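Local coordinates for hyperosmolarity resistance protein Emb (Staphylococcus epidermidis, PDB 6GV5), which binds surface-immobilised fibronectin as a giant extracellular matrix binding protein and so mediates bacterial adherence, probably through its repeated helical modules, at residues A[47-50]-A[51-55]. Residues are numbered along the deposited sequence; the frame is centred on the assembly and turned at random.
Sequences LSHA and KFLNG
Leu47 and Lys51 lie one turn apart on helix 40-65, the long helix that closes the three-helix arrangement of the GA module and runs on toward the FIVAR region. Four successive i to i+4 backbone bonds hold this part of the helix, from Lys51 N to Leu47 O (2.9 Å) through to Asn54 N to Ala50 O (2.8 Å).

The tightly packed side is made by Ala50 and Leu53. Ala50 is buried against Ile16 and Leu30, where its lone methyl suits the close approach of helices 2-18 and 24-35. Leu53 is buried among Leu22, Leu30, Ile106 and Ile111, so it touches helix 24-35, helix 108-123 and the loops beside them. The His49 ring extends toward the next turn, where its NE2 passes Leu53 CD2 obliquely at 4.4 Å, a loose approach. The ring carbons can lie against Leu30 while NE2 hydrogen-bonds to Ile106 O, tying this helix to the segment just ahead of helix 108-123. The amide of Asn54 does similar work elsewhere: OD1 accepts the backbone N-H of Leu22, fastening the turn between the first two helices.

The opposite character appears at Ser48, Lys51 and Phe52, which are exposed; a small hydroxyl and a long charged chain are at home beside water, while Phe52 still rests against Ser108. Lys51 has CG beside its backbone N (chi1 -76°), which turns the chain back along the preceding turn, CG 3.4 Å from Leu47 O. Extended beyond CG, the chain carries its amine toward helix 2-18, where NZ makes a weak hydrogen bond to Gln15 OE1, and on the way crosses the Leu47 branch obliquely, Lys51 CE resting 4.0 Å from Leu47 CG.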
loop_
_atom_site.group_PDB
_atom_site.type_symbol
_atom_site.label_atom_id
_atom_site.label_comp_id
_atom_site.label_asym_id
_atom_site.label_seq_id
_atom_site.Cartn_x
_atom_site.Cartn_y
_atom_site.Cartn_z
ATOM N N LEU A 47 -6.993 -1.568 13.611
ATOM C CA LEU A 47 -5.536 -1.486 13.670
ATOM C C LEU A 47 -4.899 -2.671 12.957
ATOM O O LEU A 47 -3.886 -2.514 12.266
ATOM C CB LEU A 47 -5.072 -1.423 15.125
ATOM C CG LEU A 47 -3.559 -1.399 15.336
ATOM C CD1 LEU A 47 -2.922 -0.158 14.710
ATOM C CD2 LEU A 47 -3.234 -1.474 16.823
ATOM N N SER A 48 -5.469 -3.868 13.124
ATOM C CA SER A 48 -4.976 -5.029 12.390
ATOM C C SER A 48 -5.084 -4.799 10.887
ATOM O O SER A 48 -4.157 -5.120 10.131
ATOM C CB SER A 48 -5.758 -6.275 12.805
ATOM O OG SER A 48 -5.314 -7.425 12.100
ATOM N N HIS A 49 -6.203 -4.228 10.437
ATOM C CA HIS A 49 -6.364 -3.898 9.025
ATOM C C HIS A 49 -5.322 -2.886 8.574
ATOM O O HIS A 49 -4.738 -3.025 7.489
ATOM C CB HIS A 49 -7.781 -3.369 8.788
ATOM C CG HIS A 49 -7.919 -2.506 7.572
ATOM N ND1 HIS A 49 -8.486 -1.251 7.615
ATOM C CD2 HIS A 49 -7.581 -2.721 6.279
ATOM C CE1 HIS A 49 -8.484 -0.725 6.402
ATOM N NE2 HIS A 49 -7.938 -1.597 5.574
ATOM N N ALA A 50 -5.066 -1.863 9.393
ATOM C CA ALA A 50 -4.063 -0.865 9.036
ATOM C C ALA A 50 -2.680 -1.494 8.925
ATOM O O ALA A 50 -1.899 -1.139 8.038
ATOM C CB ALA A 50 -4.052 0.260 10.070
ATOM N N LYS A 51 -2.351 -2.421 9.828
ATOM C CA LYS A 51 -1.045 -3.059 9.769
ATOM C C LYS A 51 -0.902 -3.888 8.504
ATOM O O LYS A 51 0.174 -3.927 7.892
ATOM C CB LYS A 51 -0.830 -3.931 11.011
ATOM C CG LYS A 51 -0.498 -3.129 12.252
ATOM C CD LYS A 51 -0.279 -4.021 13.465
ATOM C CE LYS A 51 -0.012 -3.184 14.710
ATOM N NZ LYS A 51 -0.037 -3.997 15.959
ATOM N N PHE A 52 -1.972 -4.569 8.098
ATOM C CA PHE A 52 -1.906 -5.372 6.882
ATOM C C PHE A 52 -1.796 -4.475 5.658
ATOM O O PHE A 52 -0.966 -4.710 4.770
ATOM C CB PHE A 52 -3.130 -6.276 6.782
ATOM C CG PHE A 52 -3.168 -7.096 5.521
ATOM C CD1 PHE A 52 -2.276 -8.136 5.333
ATOM C CD2 PHE A 52 -4.090 -6.823 4.530
ATOM C CE1 PHE A 52 -2.303 -8.889 4.173
ATOM C CE2 PHE A 52 -4.124 -7.573 3.371
ATOM C CZ PHE A 52 -3.232 -8.607 3.194
ATOM N N LEU A 53 -2.622 -3.429 5.607
ATOM C CA LEU A 53 -2.533 -2.465 4.518
ATOM C C LEU A 53 -1.144 -1.845 4.454
ATOM O O LEU A 53 -0.595 -1.637 3.363
ATOM C CB LEU A 53 -3.598 -1.386 4.700
ATOM C CG LEU A 53 -3.687 -0.337 3.594
ATOM C CD1 LEU A 53 -4.194 -0.949 2.303
ATOM C CD2 LEU A 53 -4.581 0.812 4.038
ATOM N N ASN A 54 -0.547 -1.562 5.611
ATOM C CA ASN A 54 0.793 -0.995 5.621
ATOM C C ASN A 54 1.794 -1.933 4.964
ATOM O O ASN A 54 2.653 -1.492 4.198
ATOM C CB ASN A 54 1.225 -0.674 7.051
ATOM C CG ASN A 54 2.606 -0.079 7.106
ATOM O OD1 ASN A 54 2.853 0.993 6.551
ATOM N ND2 ASN A 54 3.525 -0.779 7.755
ATOM N N GLY A 55 1.707 -3.233 5.251
ATOM C CA GLY A 55 2.616 -4.174 4.618
ATOM C C GLY A 55 2.434 -4.232 3.116
ATOM O O GLY A 55 3.410 -4.344 2.362
#